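Local coordinates for protein histone acetyltransferase HPA2 and related acetyltransferases (Corynebacterium glutamicum ATCC 13032, PDB 2QEC) that probably transfers an acyl group, such as acetyl from acetyl-CoA, to a substrate not yet identified, as a member of the GCN5-related N-acetyltransferase (GNAT) family, at residues I73-P82 with P124-S134. The protein carries 1 engineered substitution. Residues are numbered along the deposited sequence; the frame is centred on the assembly and turned at random. Where two conformers were deposited one is given.
Sequences IVGVALWDRP and PHWYLYTVATS. With EDO (1,2-ethanediol), chain D; EDO (1,2-ethanediol), chain G.
Leu-128 lays its CD1 methyl over one face of the Trp-79 indole, 3.8 Å from the centroid of the five-membered ring. Its CG stands anti to the backbone N (chi1 176°), which carries the methyl across to the neighbouring strand. The second indole, Trp-126, is covered on one face by Arg-81 and Pro-82, which follow strand 73-80. Pro-82 CD sits 3.5 Å from the centroid of the five-membered ring of Trp-126, almost on the ring normal, and Arg-81 CA lies over the six-membered ring. The Arg-81 guanidinium is steeply inclined to this indole, and its NH1 is hydrogen-bonded to Asn-62 OD1. Trp-126 NE1 is hydrogen-bonded to Glu-157 OE1.

On the sheet face opposite Trp-79 and Leu-128, Asp-80 and Tyr-127 run side by side. Carboxylate and ring are nearly coplanar, 10° apart, and Asp-80 OD2 meets the ring edge 3.2 Å from Tyr-127 CD2. OD2 is hydrogen-bonded to Tyr-57 OH. Leu-78 CD1 touches the edge of the Tyr-129 ring and presses tightly on Thr-130 CG2, at 3.5 Å.

The backbones pair antiparallel, with Val-76 and Ala-132 bonded both ways. Opposite Leu-78 the pairing slips by one residue: Leu-78 N bonds to Thr-130 O, but Leu-78 O takes Tyr-129 N. This is a classic beta bulge in strand 126-133. On its other side strand 126-133 runs parallel to strand 159-163. This is characteristic of the GNAT fold; in relatives the two strands part and acetyl-CoA binds in the gap.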
# COMPACT_ATOMS: atom_id res chain seq x y z
N ILE A 73 -19.17 2.65 -29.06
CA ILE A 73 -18.23 2.54 -27.96
C ILE A 73 -17.39 3.81 -27.93
O ILE A 73 -16.82 4.22 -28.96
CB ILE A 73 -17.35 1.27 -28.10
CG1 ILE A 73 -18.22 0.01 -27.92
CG2 ILE A 73 -16.18 1.32 -27.12
CD1 ILE A 73 -17.58 -1.25 -28.45
N VAL A 74 -17.45 4.49 -26.80
CA VAL A 74 -16.76 5.77 -26.59
C VAL A 74 -15.72 5.71 -25.46
O VAL A 74 -14.99 6.67 -25.22
CB VAL A 74 -17.77 6.93 -26.31
CG1 VAL A 74 -18.51 7.27 -27.57
CG2 VAL A 74 -18.72 6.61 -25.18
N GLY A 75 -15.64 4.58 -24.80
CA GLY A 75 -14.61 4.39 -23.78
C GLY A 75 -14.44 2.93 -23.45
O GLY A 75 -15.33 2.11 -23.71
N VAL A 76 -13.28 2.63 -22.90
CA VAL A 76 -12.93 1.29 -22.50
C VAL A 76 -12.07 1.34 -21.23
O VAL A 76 -11.26 2.27 -21.04
CB VAL A 76 -12.25 0.48 -23.66
CG1 VAL A 76 -10.90 1.06 -24.09
CG2 VAL A 76 -12.12 -1.00 -23.31
N ALA A 77 -12.28 0.36 -20.35
CA ALA A 77 -11.43 0.13 -19.18
C ALA A 77 -10.97 -1.35 -19.09
O ALA A 77 -11.77 -2.29 -19.31
CB ALA A 77 -12.13 0.58 -17.92
N LEU A 78 -9.70 -1.54 -18.72
CA LEU A 78 -9.08 -2.87 -18.59
C LEU A 78 -8.69 -3.05 -17.15
O LEU A 78 -7.98 -2.22 -16.62
CB LEU A 78 -7.86 -3.00 -19.49
CG LEU A 78 -8.14 -2.73 -21.01
CD1 LEU A 78 -6.84 -2.84 -21.79
CD2 LEU A 78 -9.05 -3.74 -21.60
N TRP A 79 -9.22 -4.11 -16.56
CA TRP A 79 -9.04 -4.46 -15.16
C TRP A 79 -8.47 -5.88 -15.01
O TRP A 79 -8.88 -6.82 -15.74
CB TRP A 79 -10.40 -4.42 -14.49
CG TRP A 79 -11.11 -3.09 -14.43
CD1 TRP A 79 -11.89 -2.51 -15.40
CD2 TRP A 79 -11.20 -2.24 -13.29
NE1 TRP A 79 -12.42 -1.34 -14.94
CE2 TRP A 79 -12.03 -1.16 -13.64
CE3 TRP A 79 -10.67 -2.29 -12.00
CZ2 TRP A 79 -12.29 -0.12 -12.76
CZ3 TRP A 79 -10.95 -1.28 -11.11
CH2 TRP A 79 -11.77 -0.20 -11.50
N ASP A 80 -7.54 -6.06 -14.07
CA ASP A 80 -7.11 -7.35 -13.60
C ASP A 80 -7.79 -7.61 -12.26
O ASP A 80 -7.92 -6.72 -11.42
CB ASP A 80 -5.59 -7.42 -13.37
CG ASP A 80 -4.80 -7.33 -14.65
OD1 ASP A 80 -4.80 -8.31 -15.41
OD2 ASP A 80 -4.19 -6.28 -14.91
N ARG A 81 -8.19 -8.86 -12.08
CA ARG A 81 -8.92 -9.31 -10.91
C ARG A 81 -7.95 -9.71 -9.83
O ARG A 81 -6.77 -9.98 -10.12
CB ARG A 81 -9.84 -10.50 -11.31
CG ARG A 81 -10.77 -10.15 -12.46
CD ARG A 81 -11.49 -11.39 -13.05
NE ARG A 81 -12.34 -11.99 -12.03
CZ ARG A 81 -13.61 -11.66 -11.79
NH1 ARG A 81 -14.26 -10.75 -12.51
NH2 ARG A 81 -14.25 -12.28 -10.79
N PRO A 82 -8.40 -9.72 -8.58
CA PRO A 82 -7.49 -10.21 -7.57
C PRO A 82 -6.97 -11.65 -7.75
O PRO A 82 -7.70 -12.52 -8.23
CB PRO A 82 -8.29 -10.09 -6.25
CG PRO A 82 -9.38 -9.22 -6.50
CD PRO A 82 -9.69 -9.31 -8.01
N PRO A 124 -4.16 -8.91 -1.97
CA PRO A 124 -5.08 -9.06 -3.12
C PRO A 124 -5.76 -7.77 -3.48
O PRO A 124 -6.15 -6.98 -2.59
CB PRO A 124 -6.10 -10.10 -2.63
CG PRO A 124 -5.42 -10.79 -1.46
CD PRO A 124 -4.53 -9.77 -0.83
N HIS A 125 -5.85 -7.50 -4.78
CA HIS A 125 -6.46 -6.28 -5.22
C HIS A 125 -6.87 -6.39 -6.66
O HIS A 125 -6.27 -7.15 -7.43
CB HIS A 125 -5.47 -5.09 -5.09
CG HIS A 125 -4.20 -5.26 -5.89
ND1 HIS A 125 -3.11 -5.92 -5.38
CD2 HIS A 125 -3.85 -4.83 -7.13
CE1 HIS A 125 -2.14 -5.92 -6.29
NE2 HIS A 125 -2.56 -5.25 -7.35
N TRP A 126 -7.84 -5.56 -7.04
CA TRP A 126 -8.11 -5.27 -8.46
C TRP A 126 -7.07 -4.28 -8.98
O TRP A 126 -6.56 -3.49 -8.24
CB TRP A 126 -9.48 -4.64 -8.64
CG TRP A 126 -10.61 -5.56 -8.33
CD1 TRP A 126 -11.05 -5.96 -7.09
CD2 TRP A 126 -11.40 -6.24 -9.28
NE1 TRP A 126 -12.10 -6.84 -7.22
CE2 TRP A 126 -12.35 -7.00 -8.57
CE3 TRP A 126 -11.45 -6.23 -10.70
CZ2 TRP A 126 -13.31 -7.76 -9.22
CZ3 TRP A 126 -12.39 -7.00 -11.32
CH2 TRP A 126 -13.31 -7.74 -10.59
N TYR A 127 -6.74 -4.35 -10.27
CA TYR A 127 -5.85 -3.36 -10.89
C TYR A 127 -6.57 -2.74 -12.04
O TYR A 127 -6.95 -3.46 -12.92
CB TYR A 127 -4.59 -4.05 -11.42
CG TYR A 127 -3.60 -3.24 -12.23
CD1 TYR A 127 -3.30 -1.92 -11.93
CD2 TYR A 127 -2.94 -3.81 -13.33
CE1 TYR A 127 -2.41 -1.20 -12.66
CE2 TYR A 127 -2.04 -3.10 -14.05
CZ TYR A 127 -1.76 -1.80 -13.71
OH TYR A 127 -0.87 -1.08 -14.45
N LEU A 128 -6.71 -1.42 -12.03
CA LEU A 128 -7.17 -0.66 -13.18
C LEU A 128 -5.96 -0.30 -14.01
O LEU A 128 -5.20 0.60 -13.63
CB LEU A 128 -7.92 0.58 -12.73
CG LEU A 128 -8.35 1.48 -13.90
CD1 LEU A 128 -9.18 0.68 -14.90
CD2 LEU A 128 -9.08 2.67 -13.35
N TYR A 129 -5.80 -1.01 -15.13
CA TYR A 129 -4.64 -0.92 -16.02
C TYR A 129 -4.75 0.31 -16.87
O TYR A 129 -3.81 1.15 -16.93
CB TYR A 129 -4.48 -2.19 -16.86
CG TYR A 129 -3.58 -2.08 -18.09
CD1 TYR A 129 -2.27 -1.60 -18.00
CD2 TYR A 129 -4.04 -2.44 -19.34
CE1 TYR A 129 -1.45 -1.50 -19.17
CE2 TYR A 129 -3.23 -2.33 -20.46
CZ TYR A 129 -1.94 -1.85 -20.35
OH TYR A 129 -1.16 -1.77 -21.50
N THR A 130 -5.89 0.47 -17.53
CA THR A 130 -6.05 1.59 -18.38
C THR A 130 -7.54 1.95 -18.51
O THR A 130 -8.43 1.07 -18.45
CB THR A 130 -5.37 1.30 -19.74
OG1 THR A 130 -5.11 2.52 -20.41
CG2 THR A 130 -6.21 0.38 -20.59
N VAL A 131 -7.77 3.25 -18.65
CA VAL A 131 -9.09 3.81 -18.98
C VAL A 131 -8.90 4.79 -20.10
O VAL A 131 -8.06 5.69 -20.04
CB VAL A 131 -9.81 4.39 -17.70
CG1 VAL A 131 -8.94 5.38 -16.98
CG2 VAL A 131 -11.15 5.07 -18.06
N ALA A 132 -9.63 4.59 -21.21
CA ALA A 132 -9.48 5.39 -22.36
C ALA A 132 -10.83 5.85 -22.83
O ALA A 132 -11.80 5.09 -22.78
CB ALA A 132 -8.81 4.56 -23.45
N THR A 133 -10.86 7.09 -23.30
CA THR A 133 -12.05 7.79 -23.80
C THR A 133 -11.77 8.20 -25.23
O THR A 133 -10.69 8.72 -25.51
CB THR A 133 -12.31 9.09 -22.98
OG1 THR A 133 -12.61 8.72 -21.63
CG2 THR A 133 -13.46 9.92 -23.52
N SER A 134 -12.75 8.03 -26.11
CA SER A 134 -12.61 8.54 -27.48
C SER A 134 -12.49 10.07 -27.49
O SER A 134 -13.09 10.75 -26.66
CB SER A 134 -13.81 8.15 -28.38
OG SER A 134 -13.91 6.77 -28.44
C1 EDO D . -5.95 4.93 -14.83
O1 EDO D . -4.78 5.09 -14.02
C2 EDO D . -5.64 4.04 -16.03
O2 EDO D . -5.56 4.80 -17.27
C1 EDO G . -10.82 9.03 -17.63
O1 EDO G . -10.36 8.99 -16.26
C2 EDO G . -9.70 8.95 -18.68
O2 EDO G . -10.20 8.63 -20.00
O HOH W 1 -16.31 6.32 -30.43
O HOH W 2 -4.92 -7.41 -9.74